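Citrate synthase (Pyrobaculum aerophilum, PDB 2IBP) catalyses the condensation of oxaloacetate with acetyl-CoA, with hydrolysis, to citrate and CoA, as a thermophilic homodimer whose two disulfide-closed chains are interlinked as a catenane. Local coordinates at the interface of chains A and B. Residues are numbered along the deposited sequence; one frame, centred on the assembly and turned at random. Chains: chain A/B, Citrate synthase.

Contact 1: the interface of chains A and B. Residues chain A 30, 32-37; chain B 17, 22, 393-397.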
ATOM      1  N   LEU A  30     -14.600 -11.137  -5.776  1.00 15.37           N
ATOM      2  CA  LEU A  30     -13.521 -12.104  -5.888  1.00 14.76           C
ATOM      3  C   LEU A  30     -12.302 -11.539  -6.592  1.00 15.99           C
ATOM      4  O   LEU A  30     -12.428 -10.869  -7.620  1.00 13.75           O
ATOM      5  CB  LEU A  30     -14.020 -13.351  -6.633  1.00 13.35           C
ATOM      6  CG  LEU A  30     -15.062 -14.194  -5.882  1.00 15.18           C
ATOM      7  CD1 LEU A  30     -15.748 -15.182  -6.818  1.00 16.21           C
ATOM      8  CD2 LEU A  30     -14.422 -14.930  -4.688  1.00 12.74           C
ATOM      9  N   LYS A  32      -9.278 -13.737  -6.585  1.00  9.29           N
ATOM     10  CA  LYS A  32      -8.489 -14.915  -6.874  1.00  9.25           C
ATOM     11  C   LYS A  32      -9.068 -16.130  -6.177  1.00  8.67           C
ATOM     12  O   LYS A  32      -9.994 -16.021  -5.381  1.00  9.96           O
ATOM     13  CB  LYS A  32      -7.067 -14.765  -6.339  1.00 11.29           C
ATOM     14  CG  LYS A  32      -6.977 -14.761  -4.805  1.00 11.12           C
ATOM     15  CD  LYS A  32      -5.533 -14.784  -4.348  1.00 11.30           C
ATOM     16  CE  LYS A  32      -5.457 -14.745  -2.833  1.00 11.59           C
ATOM     17  NZ  LYS A  32      -4.064 -14.764  -2.349  1.00 11.33           N
ATOM     18  N   SER A  33      -8.513 -17.288  -6.544  1.00 11.30           N
ATOM     19  CA  SER A  33      -8.762 -18.518  -5.815  1.00 14.49           C
ATOM     20  C   SER A  33      -7.580 -18.643  -4.870  1.00 14.42           C
ATOM     21  O   SER A  33      -6.462 -18.213  -5.183  1.00 13.36           O
ATOM     22  CB  SER A  33      -8.835 -19.710  -6.759  1.00 14.73           C
ATOM     23  OG  SER A  33     -10.035 -19.676  -7.505  1.00 14.13           O
ATOM     24  N   THR A  34      -7.817 -19.251  -3.714  1.00 10.74           N
ATOM     25  CA  THR A  34      -6.781 -19.393  -2.731  1.00  8.23           C
ATOM     26  C   THR A  34      -6.886 -20.712  -2.004  1.00  8.84           C
ATOM     27  O   THR A  34      -7.956 -21.314  -1.946  1.00 10.03           O
ATOM     28  CB  THR A  34      -6.900 -18.286  -1.656  1.00 11.16           C
ATOM     29  OG1 THR A  34      -5.759 -18.308  -0.792  1.00 11.95           O
ATOM     30  CG2 THR A  34      -8.187 -18.434  -0.848  1.00 13.18           C
ATOM     31  N   SER A  35      -5.749 -21.169  -1.508  1.00 10.56           N
ATOM     32  CA  SER A  35      -5.706 -22.356  -0.671  1.00 11.88           C
ATOM     33  C   SER A  35      -5.068 -22.046   0.685  1.00 14.79           C
ATOM     34  O   SER A  35      -4.823 -22.955   1.466  1.00 12.19           O
ATOM     35  CB  SER A  35      -4.952 -23.478  -1.376  1.00 15.22           C
ATOM     36  OG  SER A  35      -3.599 -23.140  -1.576  1.00 14.73           O
ATOM     37  N   ILE A  36      -4.960 -20.765   1.037  1.00 10.83           N
ATOM     38  CA  ILE A  36      -4.261 -20.364   2.253  1.00  7.74           C
ATOM     39  C   ILE A  36      -5.082 -20.551   3.512  1.00  9.03           C
ATOM     40  O   ILE A  36      -4.646 -21.228   4.428  1.00 11.22           O
ATOM     41  CB  ILE A  36      -3.708 -18.924   2.161  1.00  9.40           C
ATOM     42  CG1 ILE A  36      -2.712 -18.848   0.999  1.00 11.08           C
ATOM     43  CG2 ILE A  36      -3.013 -18.537   3.465  1.00 10.25           C
ATOM     44  CD1 ILE A  36      -2.190 -17.462   0.667  1.00 13.46           C
ATOM     45  N   SER A  37      -6.259 -19.939   3.560  1.00 11.37           N
ATOM     46  CA  SER A  37      -7.116 -20.086   4.731  1.00 10.96           C
ATOM     47  C   SER A  37      -8.573 -20.021   4.327  1.00 14.42           C
ATOM     48  O   SER A  37      -8.915 -19.525   3.251  1.00 10.62           O
ATOM     49  CB  SER A  37      -6.821 -19.010   5.783  1.00  9.58           C
ATOM     50  OG  SER A  37      -7.132 -17.706   5.277  1.00 10.34           O
TER
ATOM     51  N   SER B  17     -14.007 -20.017 -11.214  1.00 17.77           N
ATOM     52  CA  SER B  17     -13.851 -20.519  -9.863  1.00 17.23           C
ATOM     53  C   SER B  17     -15.174 -21.092  -9.408  1.00 15.29           C
ATOM     54  O   SER B  17     -16.227 -20.722  -9.920  1.00 17.62           O
ATOM     55  CB  SER B  17     -13.398 -19.419  -8.904  1.00 13.27           C
ATOM     56  OG  SER B  17     -14.499 -18.762  -8.318  1.00 14.22           O
ATOM     57  N   ILE B  22     -14.123 -14.715 -11.763  1.00 11.40           N
ATOM     58  CA  ILE B  22     -13.250 -13.748 -11.152  1.00 10.21           C
ATOM     59  C   ILE B  22     -12.678 -12.847 -12.243  1.00 12.61           C
ATOM     60  O   ILE B  22     -12.102 -13.328 -13.223  1.00 12.39           O
ATOM     61  CB  ILE B  22     -12.091 -14.448 -10.445  1.00 13.79           C
ATOM     62  CG1 ILE B  22     -12.635 -15.404  -9.376  1.00 15.51           C
ATOM     63  CG2 ILE B  22     -11.130 -13.430  -9.843  1.00 13.37           C
ATOM     64  CD1 ILE B  22     -11.572 -16.201  -8.669  1.00 17.55           C
ATOM     65  N   ALA B 393     -11.574 -14.107  -1.657  1.00 10.77           N
ATOM     66  CA  ALA B 393     -10.934 -15.093  -2.495  1.00 11.09           C
ATOM     67  C   ALA B 393     -11.805 -16.333  -2.423  1.00 14.56           C
ATOM     68  O   ALA B 393     -12.551 -16.532  -1.457  1.00 16.26           O
ATOM     69  CB  ALA B 393      -9.542 -15.397  -2.013  1.00 12.50           C
ATOM     70  N   CYS B 394     -11.697 -17.165  -3.446  1.00  9.85           N
ATOM     71  CA  CYS B 394     -12.429 -18.415  -3.505  1.00 12.38           C
ATOM     72  C   CYS B 394     -11.536 -19.520  -2.940  1.00 11.32           C
ATOM     73  O   CYS B 394     -10.501 -19.860  -3.519  1.00 11.91           O
ATOM     74  CB  CYS B 394     -12.806 -18.755  -4.940  1.00 11.14           C
ATOM     75  SG  CYS B 394     -13.844 -20.217  -5.003  1.00 17.11           S
ATOM     76  N   TYR B 395     -11.931 -20.089  -1.814  1.00 10.90           N
ATOM     77  CA  TYR B 395     -11.106 -21.135  -1.226  1.00  9.56           C
ATOM     78  C   TYR B 395     -11.274 -22.453  -1.954  1.00  8.58           C
ATOM     79  O   TYR B 395     -12.384 -22.985  -2.048  1.00 14.30           O
ATOM     80  CB  TYR B 395     -11.407 -21.310   0.247  1.00 10.96           C
ATOM     81  CG  TYR B 395     -10.520 -22.325   0.913  1.00  8.44           C
ATOM     82  CD1 TYR B 395      -9.223 -22.013   1.257  1.00  8.62           C
ATOM     83  CD2 TYR B 395     -11.014 -23.575   1.256  1.00 12.47           C
ATOM     84  CE1 TYR B 395      -8.417 -22.923   1.921  1.00 10.06           C
ATOM     85  CE2 TYR B 395     -10.236 -24.490   1.923  1.00  8.65           C
ATOM     86  CZ  TYR B 395      -8.932 -24.161   2.260  1.00  8.96           C
ATOM     87  OH  TYR B 395      -8.105 -25.063   2.891  1.00 13.11           O
ATOM     88  N   ILE B 396     -10.152 -22.969  -2.448  1.00  9.93           N
ATOM     89  CA  ILE B 396     -10.132 -24.231  -3.176  1.00 12.72           C
ATOM     90  C   ILE B 396      -9.128 -25.200  -2.567  1.00 15.87           C
ATOM     91  O   ILE B 396      -8.639 -26.111  -3.224  1.00 16.92           O
ATOM     92  CB  ILE B 396      -9.904 -24.016  -4.684  1.00 12.80           C
ATOM     93  CG1 ILE B 396      -8.790 -23.004  -4.933  1.00 14.19           C
ATOM     94  CG2 ILE B 396     -11.182 -23.485  -5.320  1.00 15.01           C
ATOM     95  CD1 ILE B 396      -7.453 -23.415  -4.432  1.00 16.19           C
ATOM     96  N   GLY B 397      -8.814 -24.985  -1.298  1.00 13.83           N
ATOM     97  CA  GLY B 397      -7.956 -25.886  -0.555  1.00 15.76           C
ATOM     98  C   GLY B 397      -8.828 -26.957   0.078  1.00 15.64           C
ATOM     99  O   GLY B 397     -10.057 -26.935  -0.032  1.00 11.49           O
TER
HETATM  100  O   HOH W   1      -5.437 -25.442   1.632  1.00 29.82           O
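Backbone hydrogen bonds carry this dimer contact. Strand 30-34 of chain A pairs in parallel with strand 392-395 of chain B. B:Cys394 N gives its hydrogen to A:Lys32 O at 2.8 Å, in the carbonyl plane. A:Thr34 N reaches B:Cys394 O at 2.8 Å but comes from above the carbonyl plane. B:Ile396 N meets A:Thr34 O at 2.8 Å, nearly along the C=O axis. Within chain A, A:Ile36 N bonds A:Thr34 OG1, which lies anti to the backbone N (chi1 -172°). This torsion puts methyl CG2 of A:Thr34 against B:Ala393 CB, 3.5 Å away.

Side chains pack at both ends. A:Leu30 and B:Ile22 cross at about a right angle, with A:Leu30 CB 3.7 Å from B:Ile22 CG1. The tip CD1 of B:Ile22 touches the A:Lys32 backbone. The B:Tyr395 ring has CG anti to the backbone N (chi1 -177°). Its CD1 and CE1 side runs along the main chain of A:Ser35 and A:Ser37, while B:Gly397 N sits over the ring centre. A water joins the phenol OH of B:Tyr395 (3.0 Å) to A:Ser35 O (2.6 Å). An alanine in place of B:Tyr395 would probably lose this water link and loosen the packing on the A:Ser35 backbone.

B:Cys394 SG lies anti to its backbone N and forms the disulfide with Cys19 of its own chain. The pairing sits in the fold where the C-terminal arm of chain B, next to its ring-closing disulfide, lies along an N-terminal strand of chain A.

Contact 2: the interface of chains A and B. Residues chain A 395-396, 398-401; chain B 35-38, 47, 49-50.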
ATOM      1  N   TYR A 395     -16.184   9.264 -14.009  1.00 12.20           N
ATOM      2  CA  TYR A 395     -16.242  10.705 -13.873  1.00 11.34           C
ATOM      3  C   TYR A 395     -17.655  11.255 -13.934  1.00 10.63           C
ATOM      4  O   TYR A 395     -18.455  10.902 -14.825  1.00 13.45           O
ATOM      5  CB  TYR A 395     -15.399  11.386 -14.951  1.00 11.36           C
ATOM      6  CG  TYR A 395     -15.355  12.881 -14.841  1.00  8.99           C
ATOM      7  CD1 TYR A 395     -14.463  13.511 -13.978  1.00  9.27           C
ATOM      8  CD2 TYR A 395     -16.131  13.686 -15.675  1.00 12.39           C
ATOM      9  CE1 TYR A 395     -14.352  14.887 -13.923  1.00 11.69           C
ATOM     10  CE2 TYR A 395     -16.048  15.067 -15.611  1.00 11.74           C
ATOM     11  CZ  TYR A 395     -15.138  15.668 -14.745  1.00 12.48           C
ATOM     12  OH  TYR A 395     -15.027  17.037 -14.650  1.00 13.15           O
ATOM     13  N   ILE A 396     -17.944  12.096 -12.953  1.00 11.79           N
ATOM     14  CA  ILE A 396     -19.188  12.845 -12.881  1.00 13.37           C
ATOM     15  C   ILE A 396     -18.813  14.293 -12.594  1.00 14.52           C
ATOM     16  O   ILE A 396     -18.237  14.623 -11.556  1.00 15.30           O
ATOM     17  CB  ILE A 396     -20.139  12.319 -11.808  1.00 14.34           C
ATOM     18  CG1 ILE A 396     -20.474  10.844 -12.062  1.00 19.09           C
ATOM     19  CG2 ILE A 396     -21.396  13.187 -11.797  1.00 17.36           C
ATOM     20  CD1 ILE A 396     -21.519  10.267 -11.108  1.00 18.56           C
ATOM     21  N   PRO A 398     -18.220  18.529 -14.697  1.00 14.30           N
ATOM     22  CA  PRO A 398     -18.240  19.337 -15.908  1.00 14.98           C
ATOM     23  C   PRO A 398     -17.126  19.029 -16.895  1.00 14.64           C
ATOM     24  O   PRO A 398     -16.138  18.352 -16.571  1.00 11.86           O
ATOM     25  CB  PRO A 398     -18.085  20.759 -15.372  1.00 22.14           C
ATOM     26  CG  PRO A 398     -17.267  20.596 -14.142  1.00 20.72           C
ATOM     27  CD  PRO A 398     -17.663  19.263 -13.550  1.00 17.71           C
ATOM     28  N   HIS A 399     -17.289  19.548 -18.101  1.00 16.65           N
ATOM     29  CA  HIS A 399     -16.277  19.424 -19.135  1.00 12.70           C
ATOM     30  C   HIS A 399     -16.159  20.766 -19.826  1.00 14.40           C
ATOM     31  O   HIS A 399     -17.132  21.506 -19.910  1.00 17.00           O
ATOM     32  CB  HIS A 399     -16.673  18.377 -20.176  1.00 15.51           C
ATOM     33  CG  HIS A 399     -16.676  16.975 -19.659  1.00 17.12           C
ATOM     34  ND1 HIS A 399     -17.794  16.383 -19.115  1.00 20.37           N
ATOM     35  CD2 HIS A 399     -15.688  16.051 -19.590  1.00 19.47           C
ATOM     36  CE1 HIS A 399     -17.500  15.146 -18.754  1.00 26.78           C
ATOM     37  NE2 HIS A 399     -16.231  14.915 -19.046  1.00 18.95           N
ATOM     38  N   ASP A 400     -14.954  21.088 -20.272  1.00 12.10           N
ATOM     39  CA  ASP A 400     -14.713  22.289 -21.061  1.00 17.38           C
ATOM     40  C   ASP A 400     -14.962  23.596 -20.327  1.00 18.55           C
ATOM     41  O   ASP A 400     -15.495  24.566 -20.893  1.00 16.85           O
ATOM     42  CB  ASP A 400     -15.504  22.212 -22.371  1.00 18.33           C
ATOM     43  CG  ASP A 400     -15.084  21.031 -23.229  1.00 26.39           C
ATOM     44  OD1 ASP A 400     -13.909  20.622 -23.151  1.00 22.61           O
ATOM     45  OD2 ASP A 400     -15.921  20.522 -24.002  1.00 35.62           O
ATOM     46  N   LEU A 401     -14.547  23.638 -19.067  1.00 14.25           N
ATOM     47  CA  LEU A 401     -14.624  24.869 -18.307  1.00 12.81           C
ATOM     48  C   LEU A 401     -13.599  25.811 -18.918  1.00 14.71           C
ATOM     49  O   LEU A 401     -12.558  25.375 -19.399  1.00 16.49           O
ATOM     50  CB  LEU A 401     -14.299  24.648 -16.834  1.00 15.70           C
ATOM     51  CG  LEU A 401     -15.281  23.759 -16.081  1.00 12.72           C
ATOM     52  CD1 LEU A 401     -14.833  23.585 -14.636  1.00 12.63           C
ATOM     53  CD2 LEU A 401     -16.700  24.353 -16.145  1.00 15.48           C
TER
ATOM     54  N   SER B  35     -14.695  13.227  -9.528  1.00  8.34           N
ATOM     55  CA  SER B  35     -14.776  14.498 -10.230  1.00 11.14           C
ATOM     56  C   SER B  35     -13.365  15.044 -10.444  1.00 12.22           C
ATOM     57  O   SER B  35     -13.194  16.178 -10.865  1.00 10.09           O
ATOM     58  CB  SER B  35     -15.628  15.505  -9.456  1.00 11.57           C
ATOM     59  OG  SER B  35     -15.064  15.825  -8.196  1.00 16.25           O
ATOM     60  N   ILE B  36     -12.350  14.203 -10.274  1.00  9.14           N
ATOM     61  CA  ILE B  36     -10.978  14.669 -10.366  1.00  7.05           C
ATOM     62  C   ILE B  36     -10.491  14.878 -11.800  1.00  6.67           C
ATOM     63  O   ILE B  36      -9.984  15.948 -12.148  1.00 11.88           O
ATOM     64  CB  ILE B  36     -10.012  13.759  -9.577  1.00  7.95           C
ATOM     65  CG1 ILE B  36     -10.392  13.795  -8.091  1.00 10.53           C
ATOM     66  CG2 ILE B  36      -8.577  14.264  -9.732  1.00  7.25           C
ATOM     67  CD1 ILE B  36      -9.712  12.752  -7.221  1.00 10.67           C
ATOM     68  N   SER B  37     -10.598  13.834 -12.603  1.00  8.84           N
ATOM     69  CA  SER B  37     -10.160  13.905 -13.990  1.00  8.23           C
ATOM     70  C   SER B  37     -11.011  12.998 -14.837  1.00  8.34           C
ATOM     71  O   SER B  37     -11.652  12.075 -14.327  1.00  9.67           O
ATOM     72  CB  SER B  37      -8.676  13.533 -14.105  1.00 10.35           C
ATOM     73  OG  SER B  37      -8.452  12.195 -13.698  1.00 11.48           O
ATOM     74  N   ASP B  38     -11.044  13.293 -16.135  1.00  8.45           N
ATOM     75  CA  ASP B  38     -11.773  12.480 -17.083  1.00  9.86           C
ATOM     76  C   ASP B  38     -10.958  12.364 -18.349  1.00 10.92           C
ATOM     77  O   ASP B  38     -10.202  13.269 -18.678  1.00  9.62           O
ATOM     78  CB  ASP B  38     -13.120  13.100 -17.439  1.00 11.07           C
ATOM     79  CG  ASP B  38     -14.067  12.112 -18.118  1.00 14.10           C
ATOM     80  OD1 ASP B  38     -13.853  10.878 -18.030  1.00 11.62           O
ATOM     81  OD2 ASP B  38     -15.057  12.574 -18.731  1.00 15.93           O
ATOM     82  N   TRP B  47      -9.236  15.957 -19.161  1.00  8.95           N
ATOM     83  CA  TRP B  47      -9.635  17.090 -18.331  1.00  9.76           C
ATOM     84  C   TRP B  47      -9.232  16.858 -16.883  1.00  9.15           C
ATOM     85  O   TRP B  47      -9.370  15.750 -16.358  1.00  9.59           O
ATOM     86  CB  TRP B  47     -11.151  17.260 -18.287  1.00  9.06           C
ATOM     87  CG  TRP B  47     -11.823  17.580 -19.560  1.00  9.66           C
ATOM     88  CD1 TRP B  47     -12.192  18.823 -20.014  1.00 12.69           C
ATOM     89  CD2 TRP B  47     -12.350  16.639 -20.496  1.00 10.27           C
ATOM     90  NE1 TRP B  47     -12.883  18.703 -21.189  1.00 13.13           N
ATOM     91  CE2 TRP B  47     -13.007  17.378 -21.505  1.00 11.31           C
ATOM     92  CE3 TRP B  47     -12.348  15.246 -20.571  1.00 11.24           C
ATOM     93  CZ2 TRP B  47     -13.682  16.760 -22.561  1.00 12.35           C
ATOM     94  CZ3 TRP B  47     -12.992  14.626 -21.632  1.00 11.60           C
ATOM     95  CH2 TRP B  47     -13.627  15.394 -22.639  1.00 15.84           C
ATOM     96  N   ARG B  49     -10.558  18.379 -13.376  1.00  8.02           N
ATOM     97  CA  ARG B  49     -11.583  19.201 -12.731  1.00  9.46           C
ATOM     98  C   ARG B  49     -12.337  20.053 -13.761  1.00  9.41           C
ATOM     99  O   ARG B  49     -12.676  21.210 -13.499  1.00 12.35           O
ATOM    100  CB  ARG B  49     -10.944  20.090 -11.672  1.00 11.08           C
ATOM    101  CG  ARG B  49     -10.263  19.353 -10.522  1.00 10.47           C
ATOM    102  CD  ARG B  49     -11.216  18.528  -9.702  1.00 10.13           C
ATOM    103  NE  ARG B  49     -10.607  18.138  -8.426  1.00  9.16           N
ATOM    104  CZ  ARG B  49     -11.229  17.448  -7.484  1.00  9.70           C
ATOM    105  NH1 ARG B  49     -12.479  17.031  -7.692  1.00 10.28           N
ATOM    106  NH2 ARG B  49     -10.599  17.153  -6.359  1.00 11.85           N
ATOM    107  N   GLY B  50     -12.613  19.463 -14.910  1.00  7.97           N
ATOM    108  CA  GLY B  50     -13.375  20.131 -15.946  1.00  9.13           C
ATOM    109  C   GLY B  50     -12.590  20.926 -16.962  1.00 10.80           C
ATOM    110  O   GLY B  50     -13.180  21.365 -17.947  1.00 11.14           O
TER
HETATM  111  O   HOH W   2     -14.657  17.971 -12.154  1.00 12.70           O
HETATM  112  O   HOH W   3     -14.598   8.404 -16.134  1.00 28.57           O
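The C-terminal arm of chain A, from the end of strand 392-395 into the following loop, lies here on strands 37-40 and 45-48 of chain B. A:His399 is central. Its NE2-H points straight at B:Asp38 OD2, 2.6 Å away (175° at H), in the imidazole plane and on the anti lone pair of the carboxylate. The neighbouring carboxylate would probably favour a protonated imidazole. The same ring stands edge-to-face on B:Trp47, planes 75° apart, with A:His399 CD2 over the indole.

The indole N-H of B:Trp47 bonds A:Asp400 OD1 at 2.9 Å. The bond lies in the indole plane but meets the carboxylate from above its plane. A:Leu401 N bonds B:Gly50 O at 2.9 Å.

B:Asp38 also serves A:Tyr395. Its CB lies over one face of the phenol ring, 3.6 Å from the centroid, and the carboxylate is almost parallel to the ring (13°). A water links B:Asp38 OD1 to A:Tyr395 N. The phenol OH donates to A:Pro398 O at 2.6 Å, on a carbonyl lone pair, which is likely to help hold the bend of the arm.

The site fastens the C-terminal arm of one subunit to the other, which probably supports the interlinked dimer.

Contact 3: the interface of chains A and B. Residues chain A 9-12, 14; chain B 3-4, 6.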
ATOM      1  N   LYS A   9     -21.489 -11.366  -7.463  1.00 23.12           N
ATOM      2  CA  LYS A   9     -22.341 -11.419  -6.281  1.00 27.46           C
ATOM      3  C   LYS A   9     -21.718 -10.600  -5.165  1.00 26.29           C
ATOM      4  O   LYS A   9     -20.496 -10.538  -5.038  1.00 29.03           O
ATOM      5  CB  LYS A   9     -22.549 -12.864  -5.826  1.00 31.83           C
ATOM      6  CG  LYS A   9     -23.301 -13.718  -6.832  1.00 43.85           C
ATOM      7  CD  LYS A   9     -23.479 -15.147  -6.340  1.00 50.17           C
ATOM      8  CE  LYS A   9     -24.277 -15.975  -7.338  1.00 51.43           C
ATOM      9  NZ  LYS A   9     -24.478 -17.377  -6.877  1.00 54.70           N
ATOM     10  N   THR A  10     -22.560  -9.936  -4.380  1.00 23.13           N
ATOM     11  CA  THR A  10     -22.064  -9.098  -3.294  1.00 24.57           C
ATOM     12  C   THR A  10     -23.132  -8.846  -2.242  1.00 21.67           C
ATOM     13  O   THR A  10     -24.325  -8.826  -2.538  1.00 24.66           O
ATOM     14  CB  THR A  10     -21.552  -7.737  -3.837  1.00 25.17           C
ATOM     15  OG1 THR A  10     -21.050  -6.931  -2.761  1.00 25.81           O
ATOM     16  CG2 THR A  10     -22.680  -6.978  -4.551  1.00 18.66           C
ATOM     17  N   THR A  11     -22.685  -8.684  -1.003  1.00 28.38           N
ATOM     18  CA  THR A  11     -23.574  -8.379   0.107  1.00 30.54           C
ATOM     19  C   THR A  11     -23.425  -6.905   0.463  1.00 33.45           C
ATOM     20  O   THR A  11     -24.026  -6.437   1.423  1.00 27.96           O
ATOM     21  CB  THR A  11     -23.229  -9.218   1.357  1.00 30.71           C
ATOM     22  OG1 THR A  11     -21.901  -8.902   1.795  1.00 27.97           O
ATOM     23  CG2 THR A  11     -23.326 -10.706   1.051  1.00 33.34           C
ATOM     24  N   GLY A  12     -22.643  -6.177  -0.330  1.00 23.16           N
ATOM     25  CA  GLY A  12     -22.390  -4.760  -0.074  1.00 24.00           C
ATOM     26  C   GLY A  12     -23.352  -3.819  -0.784  1.00 19.06           C
ATOM     27  O   GLY A  12     -24.309  -4.257  -1.428  1.00 24.55           O
ATOM     28  N   ILE A  14     -24.480  -1.064  -3.560  1.00 20.37           N
ATOM     29  CA  ILE A  14     -24.242  -0.834  -4.970  1.00 19.35           C
ATOM     30  C   ILE A  14     -24.655   0.588  -5.305  1.00 21.96           C
ATOM     31  O   ILE A  14     -25.720   1.057  -4.891  1.00 22.24           O
ATOM     32  CB  ILE A  14     -25.032  -1.815  -5.841  1.00 27.24           C
ATOM     33  CG1 ILE A  14     -24.637  -3.255  -5.484  1.00 30.88           C
ATOM     34  CG2 ILE A  14     -24.782  -1.534  -7.312  1.00 27.28           C
ATOM     35  CD1 ILE A  14     -25.412  -4.310  -6.243  1.00 39.30           C
TER
ATOM     36  N   GLU B   3     -27.683 -10.455  -0.110  1.00 39.02           N
ATOM     37  CA  GLU B   3     -26.771 -10.738  -1.254  1.00 46.47           C
ATOM     38  C   GLU B   3     -27.488 -10.509  -2.579  1.00 43.98           C
ATOM     39  O   GLU B   3     -28.621 -10.943  -2.758  1.00 43.47           O
ATOM     40  CB  GLU B   3     -26.261 -12.181  -1.192  1.00 45.28           C
ATOM     41  CG  GLU B   3     -25.264 -12.538  -2.297  1.00 43.61           C
ATOM     42  CD  GLU B   3     -24.784 -13.979  -2.223  1.00 58.19           C
ATOM     43  OE1 GLU B   3     -25.279 -14.735  -1.359  1.00 71.04           O
ATOM     44  OE2 GLU B   3     -23.911 -14.360  -3.033  1.00 64.29           O
ATOM     45  N   GLN B   4     -26.807  -9.847  -3.511  1.00 41.01           N
ATOM     46  CA  GLN B   4     -27.370  -9.575  -4.829  1.00 39.06           C
ATOM     47  C   GLN B   4     -26.324  -9.757  -5.922  1.00 38.55           C
ATOM     48  O   GLN B   4     -25.125  -9.808  -5.647  1.00 29.17           O
ATOM     49  CB  GLN B   4     -27.972  -8.170  -4.879  1.00 43.34           C
ATOM     50  CG  GLN B   4     -27.027  -7.066  -4.447  1.00 50.30           C
ATOM     51  CD  GLN B   4     -27.715  -5.708  -4.379  1.00 54.36           C
ATOM     52  OE1 GLN B   4     -28.666  -5.444  -5.115  1.00 68.79           O
ATOM     53  NE2 GLN B   4     -27.222  -4.837  -3.507  1.00 51.01           N
ATOM     54  N   VAL B   6     -24.661  -8.475  -9.538  1.00 21.43           N
ATOM     55  CA  VAL B   6     -24.418  -7.238 -10.258  1.00 22.48           C
ATOM     56  C   VAL B   6     -23.785  -7.568 -11.602  1.00 28.06           C
ATOM     57  O   VAL B   6     -22.951  -8.471 -11.695  1.00 23.20           O
ATOM     58  CB  VAL B   6     -23.451  -6.342  -9.443  1.00 26.12           C
ATOM     59  CG1 VAL B   6     -23.143  -5.049 -10.176  1.00 28.29           C
ATOM     60  CG2 VAL B   6     -24.038  -6.050  -8.071  1.00 38.14           C
TER
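The carboxamide of B:Gln4 has the methyl CD1 of A:Ile14 over one face, 3.3 Å from the amide carbon CD. The two side chains meet tip to tip. B:Gln4 CG takes the crowded position between its backbone N and carbonyl carbon (chi1 53°), and the chain then runs extended to the amide. The other flat group is the carboxylate of B:Glu3. Its OE2 touches the aliphatic stem of A:Lys9, 3.4 Å from CB and 3.4 Å from CD. The ionisable ends do not meet: A:Lys9 NZ stays 4.9 Å from B:Glu3 OE2, so any attraction is likely to be modest and long-range.

Main-chain bonds hold the site. Strand 4-10 of each chain takes part, through an antiparallel bridge of A:Thr10 with B:Gln4. A:Thr10 N donates to B:Gln4 O at 2.9 Å, nearly along the C=O axis. B:Gln4 N returns a bond to A:Thr10 O at 2.9 Å, in the carbonyl plane.

Methyl groups pack beside the bridge. A:Thr10 CG2 lies 3.9 Å from B:Val6 CG2. The first modelled residues of chain B are thus held against chain A, just before the turn that follows A:Thr10. In that turn, A:Gly12 N bonds the hydroxyl OG1 of A:Thr10 at 3.0 Å.

Contact 1 and contact 3 are about 18 Å apart between their C-alpha centres. Contact 2 lies about 38 Å from contact 1 and 29 Å from contact 3. Contacts 1 and 2 share residues with the chains exchanged: Tyr395, Ile396 and Ser35 to Ser37 occur in both. The two-fold axis repeats all three, so each subunit uses its N-terminal strands and C-terminal arm to hold the other. Cys19 and Cys394 close each chain between these end segments, which fits the interlinked dimer. Each centre lies about 16 to 17 Å from a predicted catalytic His289, suggesting a role in assembly, not direct catalysis.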